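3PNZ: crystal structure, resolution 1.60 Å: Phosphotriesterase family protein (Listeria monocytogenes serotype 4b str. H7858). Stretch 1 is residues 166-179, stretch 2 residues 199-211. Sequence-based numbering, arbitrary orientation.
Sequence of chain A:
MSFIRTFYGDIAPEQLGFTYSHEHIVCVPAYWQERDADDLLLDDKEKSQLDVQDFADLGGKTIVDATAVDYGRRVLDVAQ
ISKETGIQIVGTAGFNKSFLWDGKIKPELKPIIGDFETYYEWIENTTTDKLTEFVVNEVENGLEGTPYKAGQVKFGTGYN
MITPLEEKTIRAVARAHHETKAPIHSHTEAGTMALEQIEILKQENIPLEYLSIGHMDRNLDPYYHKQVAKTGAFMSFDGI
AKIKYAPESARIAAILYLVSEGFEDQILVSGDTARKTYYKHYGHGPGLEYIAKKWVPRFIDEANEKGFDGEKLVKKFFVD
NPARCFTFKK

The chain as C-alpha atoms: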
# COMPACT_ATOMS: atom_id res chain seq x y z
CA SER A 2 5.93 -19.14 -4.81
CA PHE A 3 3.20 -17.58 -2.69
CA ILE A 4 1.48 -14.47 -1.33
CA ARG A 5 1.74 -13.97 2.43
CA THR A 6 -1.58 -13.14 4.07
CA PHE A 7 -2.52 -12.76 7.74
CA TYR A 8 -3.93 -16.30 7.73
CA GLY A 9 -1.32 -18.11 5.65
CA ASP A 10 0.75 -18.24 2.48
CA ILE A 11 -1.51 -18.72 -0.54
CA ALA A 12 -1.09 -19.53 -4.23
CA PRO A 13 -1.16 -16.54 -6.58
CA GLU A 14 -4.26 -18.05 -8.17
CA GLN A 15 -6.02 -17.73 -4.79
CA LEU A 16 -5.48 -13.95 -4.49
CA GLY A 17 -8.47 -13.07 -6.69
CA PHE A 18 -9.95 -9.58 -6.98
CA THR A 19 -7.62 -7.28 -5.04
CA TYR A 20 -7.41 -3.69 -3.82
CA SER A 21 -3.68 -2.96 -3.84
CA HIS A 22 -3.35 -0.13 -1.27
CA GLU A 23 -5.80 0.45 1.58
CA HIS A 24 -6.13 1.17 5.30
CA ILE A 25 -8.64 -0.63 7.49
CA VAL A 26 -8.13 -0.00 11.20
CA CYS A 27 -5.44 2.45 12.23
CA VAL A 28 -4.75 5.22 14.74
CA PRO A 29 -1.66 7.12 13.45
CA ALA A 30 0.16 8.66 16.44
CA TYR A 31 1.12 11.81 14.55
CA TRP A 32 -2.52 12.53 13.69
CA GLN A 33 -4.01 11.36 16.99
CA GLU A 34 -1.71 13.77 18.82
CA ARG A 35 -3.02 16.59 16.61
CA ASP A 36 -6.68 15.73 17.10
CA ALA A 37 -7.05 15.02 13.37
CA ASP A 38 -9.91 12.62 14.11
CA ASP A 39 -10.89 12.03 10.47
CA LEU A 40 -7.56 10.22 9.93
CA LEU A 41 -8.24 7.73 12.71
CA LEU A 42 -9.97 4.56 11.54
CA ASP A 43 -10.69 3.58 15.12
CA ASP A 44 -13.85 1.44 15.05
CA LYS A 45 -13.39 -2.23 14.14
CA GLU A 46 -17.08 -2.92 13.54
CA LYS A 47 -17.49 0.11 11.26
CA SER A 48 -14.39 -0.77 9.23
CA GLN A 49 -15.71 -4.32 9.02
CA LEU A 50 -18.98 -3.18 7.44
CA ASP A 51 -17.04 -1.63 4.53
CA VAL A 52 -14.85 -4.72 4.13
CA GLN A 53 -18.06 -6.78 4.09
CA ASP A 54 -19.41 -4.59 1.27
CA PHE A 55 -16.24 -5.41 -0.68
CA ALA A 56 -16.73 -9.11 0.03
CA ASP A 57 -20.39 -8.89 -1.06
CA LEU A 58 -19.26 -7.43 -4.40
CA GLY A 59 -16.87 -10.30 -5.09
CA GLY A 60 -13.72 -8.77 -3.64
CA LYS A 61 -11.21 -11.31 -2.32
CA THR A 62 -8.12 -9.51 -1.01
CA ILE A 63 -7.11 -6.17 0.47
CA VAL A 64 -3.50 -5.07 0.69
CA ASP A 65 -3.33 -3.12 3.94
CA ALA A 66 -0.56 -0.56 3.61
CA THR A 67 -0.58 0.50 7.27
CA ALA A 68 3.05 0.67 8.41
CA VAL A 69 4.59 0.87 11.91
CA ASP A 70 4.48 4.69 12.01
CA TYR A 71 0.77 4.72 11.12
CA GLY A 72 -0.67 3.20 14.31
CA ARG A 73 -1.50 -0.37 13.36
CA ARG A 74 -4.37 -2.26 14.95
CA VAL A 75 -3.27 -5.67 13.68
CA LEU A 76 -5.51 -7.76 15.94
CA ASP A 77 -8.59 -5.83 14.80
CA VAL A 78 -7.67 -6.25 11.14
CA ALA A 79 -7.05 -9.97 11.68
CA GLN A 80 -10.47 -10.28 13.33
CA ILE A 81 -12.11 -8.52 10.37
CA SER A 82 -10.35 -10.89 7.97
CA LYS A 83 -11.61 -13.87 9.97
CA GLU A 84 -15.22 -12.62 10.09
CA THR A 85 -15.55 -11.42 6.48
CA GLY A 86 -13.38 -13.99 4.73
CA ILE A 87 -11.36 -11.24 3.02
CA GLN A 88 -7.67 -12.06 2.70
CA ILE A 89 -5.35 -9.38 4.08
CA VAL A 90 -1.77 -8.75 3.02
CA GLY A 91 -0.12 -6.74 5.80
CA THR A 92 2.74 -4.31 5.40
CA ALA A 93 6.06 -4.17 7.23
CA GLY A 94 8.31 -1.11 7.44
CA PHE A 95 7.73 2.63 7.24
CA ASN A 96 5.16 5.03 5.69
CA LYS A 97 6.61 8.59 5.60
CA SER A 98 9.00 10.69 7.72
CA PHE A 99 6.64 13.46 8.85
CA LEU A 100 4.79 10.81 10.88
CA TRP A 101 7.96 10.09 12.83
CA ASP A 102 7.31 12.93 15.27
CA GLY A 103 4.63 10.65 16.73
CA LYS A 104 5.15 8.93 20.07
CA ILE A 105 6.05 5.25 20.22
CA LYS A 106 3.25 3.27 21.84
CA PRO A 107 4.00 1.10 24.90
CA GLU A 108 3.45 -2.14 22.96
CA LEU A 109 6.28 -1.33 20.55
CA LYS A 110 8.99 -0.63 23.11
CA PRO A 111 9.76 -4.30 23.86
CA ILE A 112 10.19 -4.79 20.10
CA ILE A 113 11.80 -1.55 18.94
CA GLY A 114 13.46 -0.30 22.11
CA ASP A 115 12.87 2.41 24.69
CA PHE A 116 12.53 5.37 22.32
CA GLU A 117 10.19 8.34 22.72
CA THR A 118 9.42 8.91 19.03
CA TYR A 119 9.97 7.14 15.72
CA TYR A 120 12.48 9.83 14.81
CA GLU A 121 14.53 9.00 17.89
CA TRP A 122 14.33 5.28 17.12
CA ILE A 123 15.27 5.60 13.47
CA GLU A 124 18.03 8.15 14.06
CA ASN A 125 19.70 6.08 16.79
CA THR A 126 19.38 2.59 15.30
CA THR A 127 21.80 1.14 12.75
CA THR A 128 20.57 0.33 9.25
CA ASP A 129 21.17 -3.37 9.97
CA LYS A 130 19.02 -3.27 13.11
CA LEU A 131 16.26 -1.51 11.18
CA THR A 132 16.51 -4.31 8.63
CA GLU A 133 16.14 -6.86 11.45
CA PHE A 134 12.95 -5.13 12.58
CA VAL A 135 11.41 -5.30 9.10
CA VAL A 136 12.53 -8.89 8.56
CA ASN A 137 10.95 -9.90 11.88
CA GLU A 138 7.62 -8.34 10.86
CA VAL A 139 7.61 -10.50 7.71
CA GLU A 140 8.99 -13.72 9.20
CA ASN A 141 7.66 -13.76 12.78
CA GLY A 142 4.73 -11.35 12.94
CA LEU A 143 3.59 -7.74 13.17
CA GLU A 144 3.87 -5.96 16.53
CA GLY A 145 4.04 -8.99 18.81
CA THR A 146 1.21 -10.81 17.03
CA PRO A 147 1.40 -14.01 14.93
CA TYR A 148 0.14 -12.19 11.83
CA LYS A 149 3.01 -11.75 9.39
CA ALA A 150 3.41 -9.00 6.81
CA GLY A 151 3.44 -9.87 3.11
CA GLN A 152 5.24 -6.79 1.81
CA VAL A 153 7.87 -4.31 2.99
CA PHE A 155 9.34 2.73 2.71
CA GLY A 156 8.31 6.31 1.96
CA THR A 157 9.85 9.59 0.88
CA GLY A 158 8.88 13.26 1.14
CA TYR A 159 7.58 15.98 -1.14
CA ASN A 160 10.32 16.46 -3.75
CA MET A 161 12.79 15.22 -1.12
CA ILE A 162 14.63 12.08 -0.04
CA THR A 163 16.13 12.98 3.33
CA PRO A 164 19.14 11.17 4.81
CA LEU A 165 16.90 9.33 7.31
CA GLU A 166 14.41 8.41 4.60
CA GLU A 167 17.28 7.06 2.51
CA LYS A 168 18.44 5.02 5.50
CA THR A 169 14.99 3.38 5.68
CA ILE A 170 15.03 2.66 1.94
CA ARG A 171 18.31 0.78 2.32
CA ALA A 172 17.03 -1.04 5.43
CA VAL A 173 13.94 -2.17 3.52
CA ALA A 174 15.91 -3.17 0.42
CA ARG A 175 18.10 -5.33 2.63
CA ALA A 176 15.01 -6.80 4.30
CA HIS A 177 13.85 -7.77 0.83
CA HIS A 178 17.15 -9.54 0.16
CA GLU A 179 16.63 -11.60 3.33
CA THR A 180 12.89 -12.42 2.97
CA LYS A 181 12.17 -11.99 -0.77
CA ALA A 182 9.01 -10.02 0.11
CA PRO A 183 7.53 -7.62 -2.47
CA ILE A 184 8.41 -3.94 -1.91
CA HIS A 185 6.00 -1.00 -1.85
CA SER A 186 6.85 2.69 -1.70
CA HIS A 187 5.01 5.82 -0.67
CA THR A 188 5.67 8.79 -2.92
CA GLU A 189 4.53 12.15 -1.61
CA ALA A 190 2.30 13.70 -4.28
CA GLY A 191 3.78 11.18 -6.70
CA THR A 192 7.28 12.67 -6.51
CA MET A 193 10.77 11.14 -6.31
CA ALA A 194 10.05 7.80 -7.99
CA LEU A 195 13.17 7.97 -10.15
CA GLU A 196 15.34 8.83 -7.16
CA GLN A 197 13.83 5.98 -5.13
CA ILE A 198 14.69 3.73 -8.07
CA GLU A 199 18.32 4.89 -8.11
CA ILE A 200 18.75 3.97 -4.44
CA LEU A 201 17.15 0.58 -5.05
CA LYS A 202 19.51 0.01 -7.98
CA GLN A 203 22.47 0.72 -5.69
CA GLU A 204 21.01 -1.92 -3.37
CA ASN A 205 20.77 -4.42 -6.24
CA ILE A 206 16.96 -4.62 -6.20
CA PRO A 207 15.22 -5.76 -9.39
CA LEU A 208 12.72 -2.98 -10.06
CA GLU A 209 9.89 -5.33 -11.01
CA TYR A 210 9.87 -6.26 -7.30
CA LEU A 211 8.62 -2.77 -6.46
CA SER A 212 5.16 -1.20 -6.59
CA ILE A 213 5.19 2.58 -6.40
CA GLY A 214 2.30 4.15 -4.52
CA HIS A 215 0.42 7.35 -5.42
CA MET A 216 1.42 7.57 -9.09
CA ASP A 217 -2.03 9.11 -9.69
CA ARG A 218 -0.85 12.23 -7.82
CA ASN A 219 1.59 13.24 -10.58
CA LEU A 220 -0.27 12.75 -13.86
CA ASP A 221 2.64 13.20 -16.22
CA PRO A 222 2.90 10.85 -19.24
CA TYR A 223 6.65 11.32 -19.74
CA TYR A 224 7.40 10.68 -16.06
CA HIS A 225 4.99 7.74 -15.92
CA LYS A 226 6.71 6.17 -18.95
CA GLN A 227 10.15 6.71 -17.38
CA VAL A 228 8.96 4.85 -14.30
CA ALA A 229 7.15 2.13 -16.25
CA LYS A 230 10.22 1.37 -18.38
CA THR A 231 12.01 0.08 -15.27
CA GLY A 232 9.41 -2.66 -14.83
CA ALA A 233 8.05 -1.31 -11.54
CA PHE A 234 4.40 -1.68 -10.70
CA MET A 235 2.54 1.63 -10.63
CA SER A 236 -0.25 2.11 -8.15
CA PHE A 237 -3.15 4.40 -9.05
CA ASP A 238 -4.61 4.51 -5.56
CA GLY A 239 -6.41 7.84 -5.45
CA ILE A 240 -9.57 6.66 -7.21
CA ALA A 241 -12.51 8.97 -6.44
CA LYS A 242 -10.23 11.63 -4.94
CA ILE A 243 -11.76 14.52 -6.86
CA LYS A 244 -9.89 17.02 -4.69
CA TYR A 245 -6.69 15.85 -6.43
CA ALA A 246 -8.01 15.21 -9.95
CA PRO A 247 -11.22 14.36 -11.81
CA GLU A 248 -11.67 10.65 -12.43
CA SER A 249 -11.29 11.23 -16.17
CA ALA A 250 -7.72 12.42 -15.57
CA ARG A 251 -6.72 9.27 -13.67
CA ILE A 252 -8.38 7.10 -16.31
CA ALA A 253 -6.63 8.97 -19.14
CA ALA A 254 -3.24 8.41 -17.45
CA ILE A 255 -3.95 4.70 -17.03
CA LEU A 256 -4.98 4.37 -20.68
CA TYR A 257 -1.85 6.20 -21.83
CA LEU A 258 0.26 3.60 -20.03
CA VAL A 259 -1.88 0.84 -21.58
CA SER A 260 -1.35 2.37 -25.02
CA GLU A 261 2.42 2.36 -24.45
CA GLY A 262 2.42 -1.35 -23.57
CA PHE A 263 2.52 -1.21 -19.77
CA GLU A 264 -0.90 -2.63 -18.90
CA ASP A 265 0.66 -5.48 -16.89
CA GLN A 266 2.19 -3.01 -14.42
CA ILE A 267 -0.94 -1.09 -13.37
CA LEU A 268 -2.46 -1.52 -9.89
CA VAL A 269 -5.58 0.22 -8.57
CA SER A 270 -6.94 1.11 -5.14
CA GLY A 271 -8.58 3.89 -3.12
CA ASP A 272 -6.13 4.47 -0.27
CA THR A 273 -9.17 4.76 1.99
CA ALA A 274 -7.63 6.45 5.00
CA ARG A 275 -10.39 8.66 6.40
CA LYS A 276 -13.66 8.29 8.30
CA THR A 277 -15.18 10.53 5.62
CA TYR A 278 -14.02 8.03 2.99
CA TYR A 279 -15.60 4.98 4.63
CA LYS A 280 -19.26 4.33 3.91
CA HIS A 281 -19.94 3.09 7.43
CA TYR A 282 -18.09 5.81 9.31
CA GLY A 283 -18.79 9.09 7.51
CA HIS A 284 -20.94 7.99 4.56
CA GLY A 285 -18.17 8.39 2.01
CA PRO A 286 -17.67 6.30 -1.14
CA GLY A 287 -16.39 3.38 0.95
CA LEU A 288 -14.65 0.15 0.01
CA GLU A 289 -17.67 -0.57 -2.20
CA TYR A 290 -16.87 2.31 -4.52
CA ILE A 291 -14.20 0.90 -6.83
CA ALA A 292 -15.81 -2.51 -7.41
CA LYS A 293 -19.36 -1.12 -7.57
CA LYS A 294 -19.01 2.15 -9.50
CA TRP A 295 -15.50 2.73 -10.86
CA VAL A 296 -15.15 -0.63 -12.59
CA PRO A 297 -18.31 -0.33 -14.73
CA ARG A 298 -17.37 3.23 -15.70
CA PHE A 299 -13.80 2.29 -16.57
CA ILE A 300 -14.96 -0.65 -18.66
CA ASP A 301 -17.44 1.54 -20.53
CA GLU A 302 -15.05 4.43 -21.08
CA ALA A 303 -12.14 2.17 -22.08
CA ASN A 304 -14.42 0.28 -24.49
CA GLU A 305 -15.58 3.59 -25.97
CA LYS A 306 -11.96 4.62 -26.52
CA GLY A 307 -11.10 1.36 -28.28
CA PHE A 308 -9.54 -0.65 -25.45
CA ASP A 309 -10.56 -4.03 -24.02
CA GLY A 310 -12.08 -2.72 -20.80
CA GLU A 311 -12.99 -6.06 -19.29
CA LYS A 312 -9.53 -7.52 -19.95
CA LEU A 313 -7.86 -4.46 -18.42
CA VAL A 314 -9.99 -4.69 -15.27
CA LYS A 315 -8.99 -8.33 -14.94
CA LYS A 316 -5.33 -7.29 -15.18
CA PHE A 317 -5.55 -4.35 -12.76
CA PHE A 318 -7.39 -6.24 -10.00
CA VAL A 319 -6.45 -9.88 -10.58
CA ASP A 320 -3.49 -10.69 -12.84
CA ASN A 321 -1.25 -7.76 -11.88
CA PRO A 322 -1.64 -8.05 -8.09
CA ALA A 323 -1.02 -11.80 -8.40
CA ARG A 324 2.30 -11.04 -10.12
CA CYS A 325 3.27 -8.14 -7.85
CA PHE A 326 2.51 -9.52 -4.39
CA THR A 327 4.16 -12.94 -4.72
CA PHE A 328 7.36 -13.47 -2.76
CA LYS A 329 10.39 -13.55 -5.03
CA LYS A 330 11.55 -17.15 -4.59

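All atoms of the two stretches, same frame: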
# COMPACT_ATOMS: atom_id res chain seq x y z
N GLU A 166 15.29 9.15 5.50
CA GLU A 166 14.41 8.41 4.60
C GLU A 166 15.24 7.43 3.79
O GLU A 166 14.86 6.27 3.63
CB GLU A 166 13.64 9.35 3.67
CG GLU A 166 12.44 10.02 4.35
CD GLU A 166 11.92 11.25 3.60
OE1 GLU A 166 12.50 11.62 2.56
OE2 GLU A 166 10.93 11.83 4.06
N GLU A 167 16.38 7.90 3.28
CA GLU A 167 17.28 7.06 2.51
C GLU A 167 17.75 5.85 3.31
O GLU A 167 17.83 4.73 2.79
CB GLU A 167 18.49 7.87 2.05
CG GLU A 167 19.52 7.04 1.31
CD GLU A 167 20.71 7.86 0.88
OE1 GLU A 167 20.56 9.10 0.72
OE2 GLU A 167 21.80 7.28 0.70
N LYS A 168 18.08 6.09 4.57
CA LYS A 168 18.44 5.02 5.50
C LYS A 168 17.34 3.95 5.54
O LYS A 168 17.65 2.74 5.47
CB LYS A 168 18.67 5.60 6.90
CG LYS A 168 19.12 4.59 7.96
CD LYS A 168 19.15 5.28 9.33
CE LYS A 168 20.10 4.59 10.31
NZ LYS A 168 20.20 5.36 11.58
N THR A 169 16.08 4.36 5.66
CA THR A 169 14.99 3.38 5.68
C THR A 169 14.83 2.66 4.34
O THR A 169 14.47 1.48 4.32
CB THR A 169 13.64 3.96 6.15
OG1 THR A 169 13.16 4.93 5.21
CG2 THR A 169 13.76 4.59 7.53
N ILE A 170 15.10 3.34 3.23
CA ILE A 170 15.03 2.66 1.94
C ILE A 170 16.04 1.52 1.90
O ILE A 170 15.72 0.41 1.48
CB ILE A 170 15.30 3.60 0.74
CG1 ILE A 170 14.31 4.77 0.73
CG2 ILE A 170 15.25 2.81 -0.57
CD1 ILE A 170 14.51 5.73 -0.45
N ARG A 171 17.26 1.80 2.33
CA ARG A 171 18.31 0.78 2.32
C ARG A 171 17.98 -0.35 3.29
O ARG A 171 18.19 -1.52 2.97
CB ARG A 171 19.69 1.40 2.60
CG ARG A 171 20.09 2.44 1.57
CD ARG A 171 21.55 2.89 1.71
NE ARG A 171 21.81 4.08 0.90
CZ ARG A 171 22.10 4.06 -0.40
NH1 ARG A 171 22.19 2.91 -1.05
NH2 ARG A 171 22.32 5.20 -1.05
N ALA A 172 17.42 -0.02 4.45
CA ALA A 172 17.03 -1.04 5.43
C ALA A 172 15.98 -1.98 4.84
O ALA A 172 16.03 -3.20 5.00
CB ALA A 172 16.50 -0.39 6.70
N VAL A 173 15.01 -1.39 4.13
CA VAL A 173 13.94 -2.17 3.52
C VAL A 173 14.43 -3.00 2.33
O VAL A 173 14.02 -4.16 2.18
CB VAL A 173 12.78 -1.24 3.10
CG1 VAL A 173 11.79 -1.98 2.21
CG2 VAL A 173 12.09 -0.70 4.35
N ALA A 174 15.31 -2.42 1.52
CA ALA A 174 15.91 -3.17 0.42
C ALA A 174 16.62 -4.41 0.96
O ALA A 174 16.48 -5.51 0.43
CB ALA A 174 16.88 -2.29 -0.36
N ARG A 175 17.36 -4.23 2.04
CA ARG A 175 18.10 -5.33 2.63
C ARG A 175 17.17 -6.35 3.28
O ARG A 175 17.46 -7.55 3.28
CB ARG A 175 19.17 -4.79 3.57
CG ARG A 175 20.21 -3.97 2.80
CD ARG A 175 21.09 -3.14 3.70
NE ARG A 175 21.79 -2.12 2.92
CZ ARG A 175 22.69 -1.28 3.43
NH1 ARG A 175 23.00 -1.33 4.72
NH2 ARG A 175 23.28 -0.38 2.64
N ALA A 176 16.03 -5.89 3.79
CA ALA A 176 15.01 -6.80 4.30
C ALA A 176 14.43 -7.61 3.15
O ALA A 176 14.11 -8.79 3.32
CB ALA A 176 13.92 -6.05 5.06
N HIS A 177 14.28 -6.99 1.98
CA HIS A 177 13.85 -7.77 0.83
C HIS A 177 14.86 -8.87 0.50
O HIS A 177 14.48 -10.00 0.19
CB HIS A 177 13.66 -6.92 -0.43
CG HIS A 177 13.65 -7.76 -1.67
ND1 HIS A 177 12.52 -8.43 -2.10
CD2 HIS A 177 14.64 -8.12 -2.52
CE1 HIS A 177 12.81 -9.13 -3.17
NE2 HIS A 177 14.09 -8.96 -3.45
N HIS A 178 16.14 -8.53 0.51
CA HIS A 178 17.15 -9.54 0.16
C HIS A 178 17.05 -10.76 1.08
O HIS A 178 17.25 -11.89 0.64
CB HIS A 178 18.55 -8.95 0.15
CG HIS A 178 18.84 -8.11 -1.05
ND1 HIS A 178 18.73 -8.59 -2.33
CD2 HIS A 178 19.24 -6.82 -1.16
CE1 HIS A 178 19.05 -7.64 -3.19
NE2 HIS A 178 19.36 -6.56 -2.50
N GLU A 179 16.73 -10.52 2.35
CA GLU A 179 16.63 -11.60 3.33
C GLU A 179 15.34 -12.43 3.22
O GLU A 179 15.37 -13.65 3.41
CB GLU A 179 16.80 -11.07 4.76
CG GLU A 179 18.19 -10.48 5.04
CD GLU A 179 18.45 -10.21 6.52
OE1 GLU A 179 17.56 -10.47 7.35
OE2 GLU A 179 19.57 -9.75 6.85
N GLU A 199 16.86 4.86 -8.10
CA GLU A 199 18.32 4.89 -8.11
C GLU A 199 18.89 4.26 -6.84
O GLU A 199 19.89 3.54 -6.89
CB GLU A 199 18.85 6.31 -8.29
CG GLU A 199 18.80 6.78 -9.74
CD GLU A 199 19.47 5.80 -10.69
OE1 GLU A 199 20.60 5.33 -10.38
OE2 GLU A 199 18.88 5.49 -11.75
N ILE A 200 18.28 4.55 -5.70
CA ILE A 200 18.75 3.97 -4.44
C ILE A 200 18.56 2.46 -4.46
O ILE A 200 19.44 1.70 -4.03
CB ILE A 200 18.07 4.61 -3.23
CG1 ILE A 200 18.51 6.07 -3.11
CG2 ILE A 200 18.42 3.83 -1.95
CD1 ILE A 200 17.72 6.88 -2.12
N LEU A 201 17.42 2.01 -4.96
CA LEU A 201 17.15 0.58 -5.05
C LEU A 201 18.14 -0.10 -5.99
O LEU A 201 18.56 -1.23 -5.73
CB LEU A 201 15.71 0.32 -5.49
CG LEU A 201 14.68 0.76 -4.45
CD1 LEU A 201 13.27 0.61 -5.01
CD2 LEU A 201 14.83 -0.04 -3.16
N LYS A 202 18.52 0.58 -7.06
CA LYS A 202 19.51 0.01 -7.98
C LYS A 202 20.86 -0.14 -7.30
O LYS A 202 21.56 -1.14 -7.51
CB LYS A 202 19.62 0.85 -9.25
CG LYS A 202 18.47 0.62 -10.20
CD LYS A 202 18.37 1.69 -11.27
CE LYS A 202 19.64 1.81 -12.08
NZ LYS A 202 19.52 2.96 -13.03
N GLN A 203 21.24 0.83 -6.47
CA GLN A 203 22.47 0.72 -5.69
C GLN A 203 22.41 -0.48 -4.75
O GLN A 203 23.44 -1.10 -4.45
CB GLN A 203 22.72 1.98 -4.87
CG GLN A 203 22.95 3.23 -5.70
CD GLN A 203 22.92 4.48 -4.85
OE1 GLN A 203 22.92 4.40 -3.62
NE2 GLN A 203 22.87 5.64 -5.49
N GLU A 204 21.21 -0.80 -4.28
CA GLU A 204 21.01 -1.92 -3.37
C GLU A 204 20.72 -3.23 -4.10
O GLU A 204 20.32 -4.22 -3.47
CB GLU A 204 19.88 -1.60 -2.36
CG GLU A 204 20.20 -0.42 -1.42
CD GLU A 204 21.29 -0.75 -0.39
OE1 GLU A 204 21.37 -1.92 0.04
OE2 GLU A 204 22.06 0.17 -0.01
N ASN A 205 20.91 -3.22 -5.41
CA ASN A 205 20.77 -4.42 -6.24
C ASN A 205 19.38 -5.05 -6.19
O ASN A 205 19.24 -6.28 -6.16
CB ASN A 205 21.85 -5.43 -5.87
CG ASN A 205 23.25 -4.88 -6.07
OD1 ASN A 205 23.57 -4.37 -7.15
ND2 ASN A 205 24.08 -4.96 -5.03
N ILE A 206 18.36 -4.19 -6.21
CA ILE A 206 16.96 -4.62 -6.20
C ILE A 206 16.37 -4.60 -7.61
O ILE A 206 16.30 -3.55 -8.25
CB ILE A 206 16.10 -3.69 -5.30
CG1 ILE A 206 16.59 -3.72 -3.84
CG2 ILE A 206 14.62 -4.07 -5.39
CD1 ILE A 206 16.27 -5.00 -3.09
N PRO A 207 15.95 -5.77 -8.11
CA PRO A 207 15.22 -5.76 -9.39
C PRO A 207 13.95 -4.91 -9.28
O PRO A 207 13.14 -5.11 -8.37
CB PRO A 207 14.85 -7.24 -9.59
CG PRO A 207 15.90 -8.00 -8.79
CD PRO A 207 16.12 -7.12 -7.57
N LEU A 208 13.77 -3.98 -10.21
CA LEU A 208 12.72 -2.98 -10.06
C LEU A 208 11.31 -3.54 -10.24
O LEU A 208 10.32 -2.93 -9.80
CB LEU A 208 12.98 -1.77 -10.97
CG LEU A 208 14.33 -1.13 -10.62
CD1 LEU A 208 14.78 -0.13 -11.65
CD2 LEU A 208 14.26 -0.51 -9.23
N GLU A 209 11.20 -4.71 -10.87
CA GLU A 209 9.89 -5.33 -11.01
C GLU A 209 9.42 -5.91 -9.67
O GLU A 209 8.30 -6.41 -9.58
CB GLU A 209 9.89 -6.40 -12.11
CG GLU A 209 10.72 -7.63 -11.79
CD GLU A 209 12.17 -7.54 -12.27
OE1 GLU A 209 12.78 -8.61 -12.48
OE2 GLU A 209 12.71 -6.42 -12.45
N TYR A 210 10.26 -5.84 -8.65
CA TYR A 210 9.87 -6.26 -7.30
C TYR A 210 9.23 -5.13 -6.50
O TYR A 210 8.88 -5.30 -5.33
CB TYR A 210 11.08 -6.76 -6.51
CG TYR A 210 11.75 -8.01 -7.03
CD1 TYR A 210 11.22 -8.74 -8.09
CD2 TYR A 210 12.93 -8.47 -6.46
CE1 TYR A 210 11.86 -9.89 -8.57
CE2 TYR A 210 13.57 -9.62 -6.92
CZ TYR A 210 13.03 -10.32 -7.97
OH TYR A 210 13.67 -11.46 -8.43
N LEU A 211 9.11 -3.97 -7.13
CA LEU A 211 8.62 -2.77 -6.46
C LEU A 211 7.26 -2.34 -7.02
O LEU A 211 7.06 -2.36 -8.23
CB LEU A 211 9.62 -1.63 -6.68
CG LEU A 211 9.19 -0.22 -6.23
CD1 LEU A 211 9.15 -0.12 -4.71
CD2 LEU A 211 10.16 0.81 -6.81

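Residues 166-179 form one continuous helix. Residues 199-203 are the last turn or so of a second helix, which gives way to a loop from Glu 204. The two helix axes cross at 46° and approach to 9.8 Å. The backbones come nearest where Ala 174 faces Glu 204, with their CA atoms 6.5 Å apart. The small side chain of Ala 174 suits this close approach, and its CB lies 3.7 Å from Glu 204 CB.

Glu 204 covers the most surface. Its carboxylate receives two arginines that lie one helical turn apart. Arg 175 meets it side by side: NE donates to Glu 204 OE1 at 2.9 Å, and NH2 donates to Glu 204 OE2 at 3.0 Å. Arg 171 NH1 adds a bond to Glu 204 OE2 at 2.9 Å. Both pairs are salt bridges. Glu 204 O accepts a nearly straight hydrogen bond from His 178 NE2 at 2.7 Å, so NE2 carries a proton.

Ile 200 is the main apolar contact. Ile 200 CG2 packs 3.6 Å from Ile 170 CG2 and also lies over one face of the Arg 171 guanidinium. The edge of that group is taken by Glu 204 OE2 and Gln 203 OE1. Arg 171 NH2 bonds Gln 203 OE1 at 2.8 Å, and the same NH2 bonds Glu 167 OE2 within its own helix at 2.8 Å. Arg 171 thus joins Glu 167 of its own helix to Gln 203 and Glu 204 of the other stretch.

Other apolar contacts lie beside these polar ones. Leu 201 CD2 reaches Ile 170 CG2 at 3.9 Å. Further along, Ile 206 CD1 sits over the face of the His 178 ring, 3.9 Å from its centroid, in a CH-pi contact. The His 177 and Tyr 210 rings meet obliquely, with NE2 of His 177 3.3 Å from CD2 of Tyr 210.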